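Local coordinates for protein adenosine deaminase 1 (Arthrobacter aurescens, PDB 3RYS) that probably catalyses the zinc-dependent hydrolytic deamination of adenine to hypoxanthine and ammonia, a step of purine salvage, at residues V15-L20 against R84-R89; N123-S128 against V134-I139. One frame throughout, in Å; residues are numbered along the deposited sequence.

Contact 1 of 2, residues V15-L20 against R84-R89; sequences VAELHL and RAYLER. With ZN (zinc ion), chain C.
Tyr86 reaches inward from its helix and gives its phenol proton to Glu17: OH to OE1 is 2.8 Å, the one hydrogen bond between the two segments. The oxygen OE1 lies at the edge of the ring, in its plane, yet the hydroxyl comes to it from above the carboxylate, 36° out of that plane. Glu17 gets there with CG anti to the backbone N (chi1 -166°) and the rest of its chain extended. Its second oxygen, OE2, bonds to Ser279 OG, so the buried carboxylate is held at both oxygens and has little freedom to turn.

The apolar part belongs to Leu20. Its CD2 methyl sits over one face of the Tyr86 ring, 3.8 Å from the centroid and 19° off the normal, a CH-pi contact displaced toward the rim. Replacing Tyr86 with an alanine would probably leave Glu17 OE1 without its donor and open a gap beside the Leu20 methyls.

The metal bond lies one residue before Leu20. His19 NE2 binds the zinc at 2.3 Å, joined there by His21, His199 and Asp280, and His19 ND1 is hydrogen-bonded to Thr245 OG1. Strand 15-17, the first of the barrel, leads into this His-x-His metal site of the adenosine deaminase family.

Helix 76-92 packs on the outside of the TIM-type barrel and sends Tyr86 past Ala98 of the neighbouring strand 95-102 and onto Thr25. That strand pairs with 15-17 through backbone bonds such as those of Glu17 with His97 and Glu99.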
ATOM      1  N   VAL A  15      -1.545 -12.692   7.197  1.00 13.10           N
ATOM      2  CA  VAL A  15      -1.850 -12.108   5.894  1.00 15.85           C
ATOM      3  C   VAL A  15      -0.602 -11.650   5.169  1.00 15.62           C
ATOM      4  O   VAL A  15       0.500 -11.666   5.724  1.00 14.33           O
ATOM      5  CB  VAL A  15      -2.769 -10.868   6.014  1.00 15.05           C
ATOM      6  CG1 VAL A  15      -4.047 -11.205   6.775  1.00 14.93           C
ATOM      7  CG2 VAL A  15      -2.019  -9.719   6.681  1.00 13.43           C
ATOM      8  N   ALA A  16      -0.792 -11.236   3.921  1.00 13.98           N
ATOM      9  CA  ALA A  16       0.220 -10.472   3.209  1.00 15.43           C
ATOM     10  C   ALA A  16      -0.325  -9.072   2.936  1.00 14.28           C
ATOM     11  O   ALA A  16      -1.445  -8.926   2.460  1.00 15.78           O
ATOM     12  CB  ALA A  16       0.595 -11.161   1.918  1.00 12.96           C
ATOM     13  N   GLU A  17       0.450  -8.042   3.257  1.00 13.82           N
ATOM     14  CA  GLU A  17       0.053  -6.685   2.893  1.00 14.94           C
ATOM     15  C   GLU A  17       0.670  -6.293   1.545  1.00 13.83           C
ATOM     16  O   GLU A  17       1.891  -6.215   1.403  1.00 11.49           O
ATOM     17  CB  GLU A  17       0.415  -5.678   3.991  1.00 13.50           C
ATOM     18  CG  GLU A  17      -0.271  -4.324   3.827  1.00 13.17           C
ATOM     19  CD  GLU A  17      -0.290  -3.497   5.109  1.00 13.48           C
ATOM     20  OE1 GLU A  17       0.589  -3.700   5.971  1.00 13.66           O
ATOM     21  OE2 GLU A  17      -1.191  -2.642   5.253  1.00 12.19           O
ATOM     22  N   LEU A  18      -0.193  -6.065   0.558  1.00 12.67           N
ATOM     23  CA  LEU A  18       0.242  -5.800  -0.806  1.00 14.31           C
ATOM     24  C   LEU A  18       0.119  -4.324  -1.176  1.00 14.50           C
ATOM     25  O   LEU A  18       0.689  -3.870  -2.170  1.00 14.60           O
ATOM     26  CB  LEU A  18      -0.575  -6.639  -1.790  1.00 16.17           C
ATOM     27  CG  LEU A  18      -0.600  -8.150  -1.564  1.00 15.18           C
ATOM     28  CD1 LEU A  18      -1.432  -8.830  -2.643  1.00 14.58           C
ATOM     29  CD2 LEU A  18       0.810  -8.711  -1.529  1.00 13.98           C
ATOM     30  N   HIS A  19      -0.639  -3.585  -0.375  1.00 13.65           N
ATOM     31  CA  HIS A  19      -0.888  -2.171  -0.629  1.00 13.58           C
ATOM     32  C   HIS A  19      -0.483  -1.359   0.598  1.00 13.61           C
ATOM     33  O   HIS A  19      -1.244  -1.254   1.566  1.00 12.33           O
ATOM     34  CB  HIS A  19      -2.368  -1.949  -0.952  1.00 10.30           C
ATOM     35  CG  HIS A  19      -2.700  -0.551  -1.373  1.00 11.82           C
ATOM     36  ND1 HIS A  19      -3.732  -0.262  -2.242  1.00 14.15           N
ATOM     37  CD2 HIS A  19      -2.137   0.636  -1.050  1.00 11.57           C
ATOM     38  CE1 HIS A  19      -3.796   1.044  -2.429  1.00 10.88           C
ATOM     39  NE2 HIS A  19      -2.835   1.611  -1.720  1.00 11.28           N
ATOM     40  N   LEU A  20       0.719  -0.793   0.561  1.00 10.95           N
ATOM     41  CA  LEU A  20       1.238  -0.044   1.696  1.00 10.70           C
ATOM     42  C   LEU A  20       2.375   0.889   1.317  1.00 11.72           C
ATOM     43  O   LEU A  20       3.381   0.461   0.751  1.00 12.10           O
ATOM     44  CB  LEU A  20       1.713  -0.989   2.794  1.00 10.66           C
ATOM     45  CG  LEU A  20       2.402  -0.228   3.924  1.00 10.99           C
ATOM     46  CD1 LEU A  20       1.795  -0.611   5.257  1.00 13.31           C
ATOM     47  CD2 LEU A  20       3.922  -0.422   3.912  1.00  9.41           C
ATOM     48  N   ARG A  84      11.901  -0.085   9.457  1.00 12.86           N
ATOM     49  CA  ARG A  84      11.955  -1.056  10.541  1.00 13.69           C
ATOM     50  C   ARG A  84      10.812  -0.872  11.523  1.00 14.19           C
ATOM     51  O   ARG A  84      10.329  -1.838  12.108  1.00 17.66           O
ATOM     52  CB  ARG A  84      13.305  -0.989  11.264  1.00 17.61           C
ATOM     53  CG  ARG A  84      14.378  -1.817  10.579  1.00 25.11           C
ATOM     54  CD  ARG A  84      15.785  -1.548  11.095  1.00 24.91           C
ATOM     55  NE  ARG A  84      16.737  -2.421  10.410  1.00 33.09           N
ATOM     56  CZ  ARG A  84      18.047  -2.203  10.333  1.00 33.74           C
ATOM     57  NH1 ARG A  84      18.582  -1.132  10.903  1.00 26.67           N
ATOM     58  NH2 ARG A  84      18.821  -3.063   9.680  1.00 33.51           N
ATOM     59  N   ALA A  85      10.381   0.371  11.699  1.00 13.12           N
ATOM     60  CA  ALA A  85       9.304   0.669  12.629  1.00 13.56           C
ATOM     61  C   ALA A  85       8.001   0.090  12.103  1.00 14.33           C
ATOM     62  O   ALA A  85       7.134  -0.311  12.874  1.00 17.24           O
ATOM     63  CB  ALA A  85       9.180   2.175  12.845  1.00 12.49           C
ATOM     64  N   TYR A  86       7.869   0.053  10.781  1.00 15.52           N
ATOM     65  CA  TYR A  86       6.704  -0.555  10.158  1.00 14.86           C
ATOM     66  C   TYR A  86       6.792  -2.076  10.204  1.00 14.42           C
ATOM     67  O   TYR A  86       5.841  -2.742  10.600  1.00 17.67           O
ATOM     68  CB  TYR A  86       6.533  -0.099   8.704  1.00 13.18           C
ATOM     69  CG  TYR A  86       5.683  -1.067   7.914  1.00 14.12           C
ATOM     70  CD1 TYR A  86       4.308  -1.120   8.097  1.00 13.60           C
ATOM     71  CD2 TYR A  86       6.261  -1.957   7.019  1.00 10.62           C
ATOM     72  CE1 TYR A  86       3.530  -2.019   7.399  1.00 12.24           C
ATOM     73  CE2 TYR A  86       5.494  -2.855   6.318  1.00 11.66           C
ATOM     74  CZ  TYR A  86       4.126  -2.885   6.508  1.00 12.45           C
ATOM     75  OH  TYR A  86       3.359  -3.788   5.804  1.00 10.59           O
ATOM     76  N   LEU A  87       7.927  -2.623   9.783  1.00 12.97           N
ATOM     77  CA  LEU A  87       8.102  -4.071   9.754  1.00 16.20           C
ATOM     78  C   LEU A  87       7.846  -4.673  11.133  1.00 16.96           C
ATOM     79  O   LEU A  87       7.249  -5.741  11.258  1.00 14.63           O
ATOM     80  CB  LEU A  87       9.503  -4.440   9.250  1.00 15.23           C
ATOM     81  CG  LEU A  87       9.802  -4.137   7.778  1.00 13.96           C
ATOM     82  CD1 LEU A  87      11.293  -4.251   7.475  1.00 13.92           C
ATOM     83  CD2 LEU A  87       9.001  -5.047   6.871  1.00 11.76           C
ATOM     84  N   GLU A  88       8.294  -3.967  12.167  1.00 17.62           N
ATOM     85  CA  GLU A  88       8.100  -4.399  13.545  1.00 19.15           C
ATOM     86  C   GLU A  88       6.611  -4.419  13.913  1.00 16.50           C
ATOM     87  O   GLU A  88       6.100  -5.415  14.438  1.00 14.50           O
ATOM     88  CB  GLU A  88       8.884  -3.485  14.496  1.00 20.22           C
ATOM     89  CG  GLU A  88       8.722  -3.818  15.973  1.00 28.23           C
ATOM     90  CD  GLU A  88       9.302  -2.749  16.889  1.00 36.36           C
ATOM     91  OE1 GLU A  88       9.960  -1.815  16.380  1.00 35.36           O
ATOM     92  OE2 GLU A  88       9.101  -2.844  18.120  1.00 38.89           O
ATOM     93  N   ARG A  89       5.918  -3.324  13.622  1.00 13.92           N
ATOM     94  CA  ARG A  89       4.489  -3.221  13.924  1.00 17.80           C
ATOM     95  C   ARG A  89       3.646  -4.142  13.037  1.00 15.15           C
ATOM     96  O   ARG A  89       2.696  -4.774  13.502  1.00 14.33           O
ATOM     97  CB  ARG A  89       4.016  -1.769  13.816  1.00 14.14           C
ATOM     98  CG  ARG A  89       2.524  -1.585  14.025  1.00 16.58           C
ATOM     99  CD  ARG A  89       2.054  -2.091  15.391  1.00 19.88           C
ATOM    100  NE  ARG A  89       0.611  -1.919  15.550  1.00 16.47           N
ATOM    101  CZ  ARG A  89      -0.301  -2.737  15.029  1.00 19.58           C
ATOM    102  NH1 ARG A  89       0.079  -3.793  14.321  1.00 15.39           N
ATOM    103  NH2 ARG A  89      -1.595  -2.504  15.214  1.00 22.84           N
TER
HETATM  104 ZN    ZN C 344      -2.467   3.889  -1.700  1.00 17.39          ZN

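Contact 2 of 2, residues N123-S128 against V134-I139; sequences NALATS and VSTLLI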
ATOM      1  N   ASN A 123      18.090  -1.679   2.950  1.00 18.19           N
ATOM      2  CA  ASN A 123      18.885  -2.172   4.067  1.00 19.75           C
ATOM      3  C   ASN A 123      18.004  -2.702   5.188  1.00 20.48           C
ATOM      4  O   ASN A 123      18.352  -3.679   5.854  1.00 23.13           O
ATOM      5  CB  ASN A 123      19.831  -1.085   4.586  1.00 23.22           C
ATOM      6  CG  ASN A 123      20.941  -0.751   3.592  1.00 29.63           C
ATOM      7  OD1 ASN A 123      21.243  -1.537   2.691  1.00 28.03           O
ATOM      8  ND2 ASN A 123      21.553   0.422   3.754  1.00 28.96           N
ATOM      9  N   ALA A 124      16.859  -2.060   5.389  1.00 16.95           N
ATOM     10  CA  ALA A 124      15.890  -2.540   6.363  1.00 17.37           C
ATOM     11  C   ALA A 124      15.192  -3.800   5.859  1.00 16.02           C
ATOM     12  O   ALA A 124      14.883  -4.697   6.640  1.00 20.07           O
ATOM     13  CB  ALA A 124      14.877  -1.461   6.689  1.00 14.16           C
ATOM     14  N   LEU A 125      14.962  -3.868   4.552  1.00 13.47           N
ATOM     15  CA  LEU A 125      14.227  -4.982   3.954  1.00 17.38           C
ATOM     16  C   LEU A 125      15.058  -6.251   3.841  1.00 17.55           C
ATOM     17  O   LEU A 125      14.550  -7.356   4.037  1.00 18.51           O
ATOM     18  CB  LEU A 125      13.708  -4.605   2.564  1.00 16.31           C
ATOM     19  CG  LEU A 125      12.744  -3.424   2.489  1.00 14.90           C
ATOM     20  CD1 LEU A 125      12.295  -3.225   1.060  1.00 13.25           C
ATOM     21  CD2 LEU A 125      11.551  -3.643   3.409  1.00 11.82           C
ATOM     22  N   ALA A 126      16.333  -6.082   3.508  1.00 19.82           N
ATOM     23  CA  ALA A 126      17.244  -7.206   3.295  1.00 20.27           C
ATOM     24  C   ALA A 126      17.398  -8.062   4.547  1.00 18.00           C
ATOM     25  O   ALA A 126      17.997  -9.136   4.514  1.00 14.62           O
ATOM     26  CB  ALA A 126      18.605  -6.698   2.833  1.00 16.82           C
ATOM     27  N   THR A 127      16.840  -7.579   5.648  1.00 19.46           N
ATOM     28  CA  THR A 127      17.023  -8.206   6.943  1.00 20.26           C
ATOM     29  C   THR A 127      15.661  -8.436   7.603  1.00 21.08           C
ATOM     30  O   THR A 127      15.573  -8.768   8.786  1.00 24.80           O
ATOM     31  CB  THR A 127      17.900  -7.304   7.840  1.00 22.16           C
ATOM     32  OG1 THR A 127      18.521  -8.084   8.867  1.00 34.17           O
ATOM     33  CG2 THR A 127      17.065  -6.186   8.461  1.00 23.37           C
ATOM     34  N   SER A 128      14.598  -8.263   6.824  1.00 17.97           N
ATOM     35  CA  SER A 128      13.241  -8.296   7.361  1.00 16.94           C
ATOM     36  C   SER A 128      12.805  -9.690   7.808  1.00 18.78           C
ATOM     37  O   SER A 128      12.239  -9.847   8.888  1.00 18.71           O
ATOM     38  CB  SER A 128      12.249  -7.720   6.347  1.00 17.91           C
ATOM     39  OG  SER A 128      12.172  -8.525   5.183  1.00 19.36           O
ATOM     40  N   VAL A 134       9.261 -11.340   8.259  1.00 17.90           N
ATOM     41  CA  VAL A 134       8.411 -10.851   7.183  1.00 15.35           C
ATOM     42  C   VAL A 134       9.140 -10.861   5.844  1.00 17.39           C
ATOM     43  O   VAL A 134      10.161 -10.192   5.684  1.00 18.52           O
ATOM     44  CB  VAL A 134       7.934  -9.416   7.466  1.00 15.37           C
ATOM     45  CG1 VAL A 134       7.176  -8.864   6.277  1.00 13.29           C
ATOM     46  CG2 VAL A 134       7.074  -9.374   8.720  1.00 17.50           C
ATOM     47  N   SER A 135       8.614 -11.621   4.886  1.00 16.96           N
ATOM     48  CA  SER A 135       9.106 -11.581   3.510  1.00 16.44           C
ATOM     49  C   SER A 135       8.761 -10.228   2.910  1.00 15.91           C
ATOM     50  O   SER A 135       7.689  -9.689   3.178  1.00 15.83           O
ATOM     51  CB  SER A 135       8.444 -12.673   2.673  1.00 16.84           C
ATOM     52  OG  SER A 135       8.839 -13.958   3.098  1.00 28.12           O
ATOM     53  N   THR A 136       9.648  -9.677   2.089  1.00 15.55           N
ATOM     54  CA  THR A 136       9.410  -8.336   1.565  1.00 16.80           C
ATOM     55  C   THR A 136       9.791  -8.139   0.103  1.00 16.48           C
ATOM     56  O   THR A 136      10.747  -8.737  -0.389  1.00 16.49           O
ATOM     57  CB  THR A 136      10.138  -7.269   2.401  1.00 14.38           C
ATOM     58  OG1 THR A 136      11.550  -7.517   2.371  1.00 14.23           O
ATOM     59  CG2 THR A 136       9.642  -7.291   3.837  1.00 14.65           C
ATOM     60  N   LEU A 137       9.022  -7.292  -0.579  1.00 15.55           N
ATOM     61  CA  LEU A 137       9.361  -6.826  -1.919  1.00 15.67           C
ATOM     62  C   LEU A 137       9.287  -5.300  -1.960  1.00 17.93           C
ATOM     63  O   LEU A 137       8.403  -4.693  -1.349  1.00 18.39           O
ATOM     64  CB  LEU A 137       8.432  -7.437  -2.977  1.00 13.56           C
ATOM     65  CG  LEU A 137       8.730  -8.864  -3.459  1.00 15.36           C
ATOM     66  CD1 LEU A 137      10.225  -9.076  -3.722  1.00 12.80           C
ATOM     67  CD2 LEU A 137       8.211  -9.897  -2.479  1.00 16.69           C
ATOM     68  N   LEU A 138      10.224  -4.681  -2.669  1.00 14.12           N
ATOM     69  CA  LEU A 138      10.232  -3.231  -2.784  1.00 13.93           C
ATOM     70  C   LEU A 138       9.628  -2.792  -4.112  1.00 15.41           C
ATOM     71  O   LEU A 138      10.053  -3.234  -5.182  1.00 16.16           O
ATOM     72  CB  LEU A 138      11.653  -2.681  -2.635  1.00 14.41           C
ATOM     73  CG  LEU A 138      11.767  -1.158  -2.538  1.00 14.30           C
ATOM     74  CD1 LEU A 138      10.747  -0.606  -1.544  1.00 13.48           C
ATOM     75  CD2 LEU A 138      13.177  -0.736  -2.157  1.00 11.22           C
ATOM     76  N   ILE A 139       8.627  -1.926  -4.035  1.00 13.89           N
ATOM     77  CA  ILE A 139       7.975  -1.410  -5.227  1.00 12.34           C
ATOM     78  C   ILE A 139       8.160   0.093  -5.329  1.00 11.18           C
ATOM     79  O   ILE A 139       7.743   0.839  -4.445  1.00 12.99           O
ATOM     80  CB  ILE A 139       6.477  -1.739  -5.230  1.00 14.23           C
ATOM     81  CG1 ILE A 139       6.272  -3.225  -5.512  1.00 13.50           C
ATOM     82  CG2 ILE A 139       5.736  -0.907  -6.273  1.00 12.71           C
ATOM     83  CD1 ILE A 139       4.826  -3.595  -5.715  1.00 20.37           C
TER
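Ser128 OG stands between the two segments with three oxygens close by. Val134 O lies 2.7 Å from it and Leu125 O 2.9 Å, two acceptors within reach of a single hydroxyl proton. Thr136 OG1 donates to the same Ser128 OG at 3.1 Å. With chi1 at 65°, the serine hydroxyl is tucked between its own backbone N and carbonyl carbon, which places it within reach of both carbonyl oxygens. Val134 N makes a weak bond to Ser128 O, 3.4 Å away.

Beside this polar cluster the contact is apolar. Leu125 lays CD1 against Leu138 CB at 3.8 Å, the two side chains crossing at about a right angle, while its CD2 comes 4.0 Å from Thr136 CB. The Thr136 methyl CG2 packs on Ser128 CB.

This is the connection from helix to strand in a beta-alpha-beta unit of the TIM barrel: helix 114-125 ends, short helix 128-132 follows, and strand 135-143 enters the parallel sheet. A type I turn from Leu125 to Ser128 carries the chain between the helices, and its Ser128 N bonds to Leu125 O.

Further out, Thr127 OG1 is bonded to Asp131 OD2 in the short helix. Leu125 also packs on Ile100 of strand 95-102 and Thr83 of helix 76-92, and the backbone of Ser135 bonds to Arg96 and Ala98.

From the N terminus, strand 15-17 leads into the zinc site, and contact 1 closes a long excursion, a little over half of it helical, when helix 76-92 comes back beside it. The chain then forms strand 95-102 and runs through helix 114-125 to contact 2, a tight closure with five residues between its segments. The two lie in series, without nesting or crossing. They meet through Leu87 of helix 76-92, whose methyls pack on Ala124, Ser128 and Thr136, while Arg84 touches Thr127. Contact 1 ties helix 76-92 to strand 15-17 and contact 2 ties the end of helix 114-125 to strand 135-143, with strand 95-102 between the two strands in the sheet.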